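Local coordinates for protein packaging enzyme P4 (Pseudomonas phage phi6, PDB 4BLO) that probably hydrolyses nucleoside triphosphates to drive RNA packaging as a hexameric RecA-like ATPase of a double-stranded RNA bacteriophage, at residues G131-L136 with L145-E150; I172-L177 with V184-V189. All blocks are in the same frame, centred on the assembly; numbering follows the deposited sequence.

In the fold
Interactions 1 and 2 are both buried, and they meet at neighbouring parallel strands of one sheet, 144-147 and 184-187. Interaction 1 joins helix 132-140 to strand 144-147 and sits at the nucleotide site. It has a small leucine contact, but most of its chemistry is polar: backbone amides and Lys132 on the phosphates, calcium on Ser133 and ADP, and a charged cluster at Arg147. Interaction 2 is apolar and joins helix 167-179 to strand 184-187. Its centre is about 5 Å from the centre of the chain, against about 12 Å for interaction 1. The two meet directly where Asp187 hydrogen-bonds Ser133, Ile146 packs on Val184, and the backbones of Ile146 and Ala185 pair.

Interaction 1 of 2, residues G131-L136 with L145-E150; sequences GKSITL and LIRWGE. With CA (calcium ion), chain B; ADP (adenosine-5'-diphosphate), chain C.
The Arg147 guanidinium turns an edge to Ser133, whose OG lies near its plane, 4.4 Å from NH2. This is proximity and not a hydrogen bond. Glu150 CB sits over one face of the guanidinium, 3.4 Å from its plane and off centre. Glu150 OE1 is 3.8 Å from Arg147 NH2, a long salt bridge. The oxygen lies well out of plane, so only the charges interact. Arg147 also has salt bridges from NH1 to Asp156 and from NH2 to Glu153, which probably steady it.

Ser133 OG is anti to its carbonyl carbon (chi1 -63°), which turns it to the calcium ion at 2.3 Å. ADP O2B binds the same ion at 2.5 Å. Asp187 hydrogen-bonds Ser133 OG and so helps to position it.

The phosphates rest on the start of the helix. Lys132 bends at chi3 and chi4, so that its chain curls past ADP O1B and NZ hydrogen-bonds that oxygen at 2.7 Å. The amide of Lys132 also meets O1B, almost straight at 168°. Ser133 N bonds ADP O2B, and Ile134 N reaches O2A on the alpha phosphate. The carbonyl of N-cap Gly131 accepts from both N and OG1 of Thr135.

Farther along, Leu136 CD2 meets Leu145 CD1 at 3.7 Å, the two side chains crossing at a slant. This single apolar contact joins the helix to strand 144-147, and Leu136 also touches Ala185 and Asp187 of the next strand. The glycine-rich loop joining strand 120-126 to the helix, with Lys132 and Ser133, is the P-loop (Walker A) of this RecA-like NTPase, here holding ADP and calcium.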
loop_
_atom_site.group_PDB
_atom_site.type_symbol
_atom_site.label_atom_id
_atom_site.label_comp_id
_atom_site.label_asym_id
_atom_site.label_seq_id
_atom_site.Cartn_x
_atom_site.Cartn_y
_atom_site.Cartn_z
ATOM N N GLY L 131 31.535 -4.911 12.531
ATOM C CA GLY L 131 32.707 -5.706 12.227
ATOM C C GLY L 131 32.438 -6.989 11.472
ATOM O O GLY L 131 33.140 -7.969 11.696
ATOM N N LYS L 132 31.440 -6.987 10.570
ATOM C CA LYS L 132 31.091 -8.167 9.766
ATOM C C LYS L 132 32.190 -8.464 8.732
ATOM O O LYS L 132 32.745 -9.564 8.735
ATOM C CB LYS L 132 29.731 -7.994 9.058
ATOM C CG LYS L 132 28.546 -7.800 9.987
ATOM C CD LYS L 132 27.215 -7.624 9.217
ATOM C CE LYS L 132 27.077 -6.302 8.502
ATOM N NZ LYS L 132 27.084 -5.122 9.419
ATOM N N SER L 133 32.526 -7.468 7.883
ATOM C CA SER L 133 33.532 -7.573 6.830
ATOM C C SER L 133 34.920 -7.898 7.409
ATOM O O SER L 133 35.664 -8.672 6.801
ATOM C CB SER L 133 33.576 -6.289 6.006
ATOM O OG SER L 133 32.345 -6.068 5.338
ATOM N N ILE L 134 35.239 -7.342 8.600
ATOM C CA ILE L 134 36.489 -7.569 9.336
ATOM C C ILE L 134 36.550 -9.026 9.795
ATOM O O ILE L 134 37.553 -9.685 9.537
ATOM C CB ILE L 134 36.622 -6.551 10.510
ATOM C CG1 ILE L 134 37.318 -5.252 10.037
ATOM C CG2 ILE L 134 37.258 -7.124 11.796
ATOM C CD1 ILE L 134 38.843 -5.356 9.520
ATOM N N THR L 135 35.470 -9.527 10.430
ATOM C CA THR L 135 35.368 -10.906 10.921
ATOM C C THR L 135 35.474 -11.878 9.740
ATOM O O THR L 135 36.218 -12.860 9.824
ATOM C CB THR L 135 34.069 -11.111 11.709
ATOM O OG1 THR L 135 34.056 -10.199 12.797
ATOM C CG2 THR L 135 33.923 -12.529 12.239
ATOM N N LEU L 136 34.764 -11.564 8.630
ATOM C CA LEU L 136 34.776 -12.379 7.431
ATOM C C LEU L 136 36.210 -12.576 6.866
ATOM O O LEU L 136 36.610 -13.710 6.600
ATOM C CB LEU L 136 33.849 -11.752 6.368
ATOM C CG LEU L 136 33.833 -12.424 4.980
ATOM C CD1 LEU L 136 33.310 -13.858 5.048
ATOM C CD2 LEU L 136 33.037 -11.615 4.006
ATOM N N LEU L 145 36.021 -14.776 -2.314
ATOM C CA LEU L 145 35.272 -13.665 -1.737
ATOM C C LEU L 145 34.459 -12.954 -2.820
ATOM O O LEU L 145 35.023 -12.221 -3.637
ATOM C CB LEU L 145 36.205 -12.674 -0.992
ATOM C CG LEU L 145 35.600 -11.330 -0.513
ATOM C CD1 LEU L 145 34.632 -11.508 0.650
ATOM C CD2 LEU L 145 36.689 -10.353 -0.150
ATOM N N ILE L 146 33.127 -13.193 -2.827
ATOM C CA ILE L 146 32.203 -12.555 -3.758
ATOM C C ILE L 146 31.879 -11.198 -3.190
ATOM O O ILE L 146 31.445 -11.093 -2.036
ATOM C CB ILE L 146 30.926 -13.394 -4.034
ATOM C CG1 ILE L 146 31.264 -14.772 -4.660
ATOM C CG2 ILE L 146 29.896 -12.596 -4.887
ATOM C CD1 ILE L 146 30.112 -15.717 -4.644
ATOM N N ARG L 147 32.137 -10.151 -3.989
ATOM C CA ARG L 147 31.863 -8.782 -3.575
ATOM C C ARG L 147 30.689 -8.243 -4.387
ATOM O O ARG L 147 30.716 -8.246 -5.626
ATOM C CB ARG L 147 33.110 -7.918 -3.656
ATOM C CG ARG L 147 33.991 -8.099 -2.438
ATOM C CD ARG L 147 34.416 -6.743 -1.883
ATOM N NE ARG L 147 33.839 -6.437 -0.570
ATOM C CZ ARG L 147 33.742 -5.213 -0.046
ATOM N NH1 ARG L 147 34.130 -4.150 -0.740
ATOM N NH2 ARG L 147 33.215 -5.039 1.158
ATOM N N TRP L 148 29.618 -7.863 -3.670
ATOM C CA TRP L 148 28.375 -7.411 -4.282
ATOM C C TRP L 148 27.767 -6.257 -3.464
ATOM O O TRP L 148 27.658 -6.359 -2.241
ATOM C CB TRP L 148 27.431 -8.624 -4.358
ATOM C CG TRP L 148 26.240 -8.505 -5.253
ATOM C CD1 TRP L 148 26.176 -7.901 -6.478
ATOM C CD2 TRP L 148 24.964 -9.133 -5.047
ATOM N NE1 TRP L 148 24.914 -8.049 -7.010
ATOM C CE2 TRP L 148 24.152 -8.808 -6.157
ATOM C CE3 TRP L 148 24.412 -9.908 -4.006
ATOM C CZ2 TRP L 148 22.827 -9.242 -6.267
ATOM C CZ3 TRP L 148 23.092 -10.321 -4.111
ATOM C CH2 TRP L 148 22.309 -9.976 -5.221
ATOM N N GLY L 149 27.423 -5.162 -4.150
ATOM C CA GLY L 149 26.779 -3.981 -3.577
ATOM C C GLY L 149 27.419 -3.400 -2.333
ATOM O O GLY L 149 26.722 -2.992 -1.397
ATOM N N GLU L 150 28.755 -3.349 -2.340
ATOM C CA GLU L 150 29.597 -2.835 -1.272
ATOM C C GLU L 150 30.445 -1.709 -1.803
ATOM O O GLU L 150 30.837 -1.771 -2.968
ATOM C CB GLU L 150 30.463 -3.981 -0.760
ATOM C CG GLU L 150 29.728 -4.898 0.202
ATOM C CD GLU L 150 29.082 -4.163 1.361
ATOM O OE1 GLU L 150 29.820 -3.527 2.150
ATOM O OE2 GLU L 150 27.830 -4.143 1.426
HETATM CA CA CA B . 31.356 -4.041 5.264
HETATM P PB ADP C . 30.611 -3.839 8.751
HETATM O O1B ADP C . 29.736 -4.585 9.785
HETATM O O2B ADP C . 30.999 -4.810 7.629
HETATM O O3B ADP C . 29.858 -2.671 8.172
HETATM P PA ADP C . 33.487 -3.386 9.092
HETATM O O1A ADP C . 33.693 -2.908 7.643
HETATM O O2A ADP C . 33.940 -4.792 9.204
HETATM O O3A ADP C . 31.933 -3.295 9.473
HETATM O "O5'" ADP C . 34.321 -2.481 10.090
HETATM C "C5'" ADP C . 33.940 -2.373 11.476
HETATM C "C4'" ADP C . 34.952 -1.558 12.236
HETATM O "O4'" ADP C . 34.990 -0.219 11.701
HETATM C "C3'" ADP C . 34.626 -1.387 13.715
HETATM O "O3'" ADP C . 35.089 -2.483 14.495
HETATM C "C2'" ADP C . 35.314 -0.064 14.051
HETATM O "O2'" ADP C . 36.697 -0.217 14.351
HETATM C "C1'" ADP C . 35.119 0.725 12.750
HETATM N N9 ADP C . 33.958 1.617 12.748
HETATM C C8 ADP C . 32.768 1.441 12.092
HETATM N N7 ADP C . 31.900 2.405 12.278
HETATM C C5 ADP C . 32.570 3.287 13.121
HETATM C C6 ADP C . 32.195 4.519 13.699
HETATM N N6 ADP C . 30.984 5.065 13.565
HETATM N N1 ADP C . 33.109 5.153 14.472
HETATM C C2 ADP C . 34.301 4.579 14.665
HETATM N N3 ADP C . 34.758 3.417 14.188
HETATM C C4 ADP C . 33.838 2.815 13.413
#

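Interaction 2 of 2, residues I172-L177 with V184-V189; sequences IVCIGL and VAVDSV
Cys174 meets Val184 and Val186, and Leu177 meets Val184, in a beta-alpha-beta crossover. The unit runs from strand 161-163 through helix 167-179 to strand 184-187, and strand 144-147 lies between its two parallel strands. The local segments of helix and strand are nearly antiparallel, at 169°, with axes 8.7 Å apart.

Val184 splits its two methyls between helix residues. CG1 packs on the Cys174 sulfur, while CG2 meets Leu177 CB at 4.0 Å. CG2 also lies near the backbone oxygen of Val173. No hydrogen bond crosses the contact.

Outside this first shell, Ile146 of strand 144-147 touches Val173, Cys174 and Val184, and Val144 touches Leu177. Backbone bonds of Val184 with Val228, and of Val186 with Val228 and Val230, join the strand to strand 226-231. Helix 38-54 packs against the helix through Tyr44, which touches Ile172 and Val173.

The Cys174 side chain has SG anti to the carbonyl carbon (chi1 -80°). From there the sulfur reaches two valines: it lies 3.8 Å from Val184 CG1 and 3.5 Å from Val186 CG2.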
loop_
_atom_site.group_PDB
_atom_site.type_symbol
_atom_site.label_atom_id
_atom_site.label_comp_id
_atom_site.label_asym_id
_atom_site.label_seq_id
_atom_site.Cartn_x
_atom_site.Cartn_y
_atom_site.Cartn_z
ATOM N N ILE L 172 25.686 -18.644 -9.372
ATOM C CA ILE L 172 26.609 -19.343 -10.272
ATOM C C ILE L 172 27.938 -19.616 -9.547
ATOM O O ILE L 172 28.388 -20.763 -9.518
ATOM C CB ILE L 172 26.831 -18.543 -11.588
ATOM C CG1 ILE L 172 25.631 -18.686 -12.526
ATOM C CG2 ILE L 172 28.103 -18.984 -12.310
ATOM C CD1 ILE L 172 25.594 -17.668 -13.633
ATOM N N VAL L 173 28.541 -18.570 -8.956
ATOM C CA VAL L 173 29.821 -18.669 -8.265
ATOM C C VAL L 173 29.671 -19.491 -6.975
ATOM O O VAL L 173 30.519 -20.348 -6.715
ATOM C CB VAL L 173 30.458 -17.281 -7.994
ATOM C CG1 VAL L 173 31.890 -17.425 -7.477
ATOM C CG2 VAL L 173 30.447 -16.414 -9.246
ATOM N N CYS L 174 28.590 -19.260 -6.199
ATOM C CA CYS L 174 28.332 -19.968 -4.944
ATOM C C CYS L 174 28.138 -21.479 -5.173
ATOM O O CYS L 174 28.849 -22.269 -4.551
ATOM C CB CYS L 174 27.141 -19.361 -4.211
ATOM S SG CYS L 174 27.530 -17.849 -3.285
ATOM N N ILE L 175 27.203 -21.879 -6.070
ATOM C CA ILE L 175 26.926 -23.289 -6.374
ATOM C C ILE L 175 28.103 -23.908 -7.152
ATOM O O ILE L 175 28.581 -24.975 -6.771
ATOM C CB ILE L 175 25.569 -23.482 -7.117
ATOM C CG1 ILE L 175 24.389 -22.999 -6.247
ATOM C CG2 ILE L 175 25.360 -24.948 -7.554
ATOM C CD1 ILE L 175 23.147 -22.560 -7.032
ATOM N N GLY L 176 28.554 -23.235 -8.204
ATOM C CA GLY L 176 29.651 -23.702 -9.047
ATOM C C GLY L 176 30.927 -24.031 -8.312
ATOM O O GLY L 176 31.395 -25.173 -8.375
ATOM N N LEU L 177 31.492 -23.043 -7.593
ATOM C CA LEU L 177 32.754 -23.217 -6.860
ATOM C C LEU L 177 32.562 -23.931 -5.518
ATOM O O LEU L 177 33.432 -24.711 -5.121
ATOM C CB LEU L 177 33.486 -21.881 -6.651
ATOM C CG LEU L 177 33.888 -21.098 -7.921
ATOM C CD1 LEU L 177 34.691 -19.874 -7.558
ATOM C CD2 LEU L 177 34.719 -21.951 -8.875
ATOM N N VAL L 184 33.328 -20.504 -0.171
ATOM C CA VAL L 184 32.769 -19.319 -0.818
ATOM C C VAL L 184 32.082 -18.429 0.212
ATOM O O VAL L 184 31.372 -18.926 1.091
ATOM C CB VAL L 184 31.806 -19.714 -1.973
ATOM C CG1 VAL L 184 31.273 -18.490 -2.699
ATOM C CG2 VAL L 184 32.489 -20.640 -2.971
ATOM N N ALA L 185 32.292 -17.101 0.084
ATOM C CA ALA L 185 31.675 -16.085 0.930
ATOM C C ALA L 185 31.104 -14.964 0.095
ATOM O O ALA L 185 31.674 -14.631 -0.945
ATOM C CB ALA L 185 32.686 -15.537 1.907
ATOM N N VAL L 186 29.980 -14.373 0.541
ATOM C CA VAL L 186 29.329 -13.254 -0.153
ATOM C C VAL L 186 29.254 -12.030 0.763
ATOM O O VAL L 186 28.564 -12.062 1.786
ATOM C CB VAL L 186 27.926 -13.602 -0.717
ATOM C CG1 VAL L 186 27.423 -12.507 -1.652
ATOM C CG2 VAL L 186 27.941 -14.940 -1.437
ATOM N N ASP L 187 29.986 -10.962 0.373
ATOM C CA ASP L 187 30.007 -9.641 1.012
ATOM C C ASP L 187 29.761 -8.571 -0.062
ATOM O O ASP L 187 30.678 -8.245 -0.806
ATOM C CB ASP L 187 31.325 -9.383 1.766
ATOM C CG ASP L 187 31.309 -8.195 2.725
ATOM O OD1 ASP L 187 30.203 -7.726 3.089
ATOM O OD2 ASP L 187 32.409 -7.746 3.131
ATOM N N SER L 188 28.515 -8.098 -0.240
ATOM C CA SER L 188 27.316 -8.298 0.582
ATOM C C SER L 188 26.201 -8.972 -0.170
ATOM O O SER L 188 26.290 -9.174 -1.382
ATOM C CB SER L 188 26.791 -6.924 1.005
ATOM O OG SER L 188 26.261 -6.897 2.315
ATOM N N VAL L 189 25.099 -9.229 0.549
ATOM C CA VAL L 189 23.843 -9.738 0.016
ATOM C C VAL L 189 22.806 -8.543 0.001
ATOM O O VAL L 189 21.711 -8.701 -0.539
ATOM C CB VAL L 189 23.368 -11.016 0.775
ATOM C CG1 VAL L 189 22.448 -10.698 1.954
ATOM C CG2 VAL L 189 22.731 -12.014 -0.174
#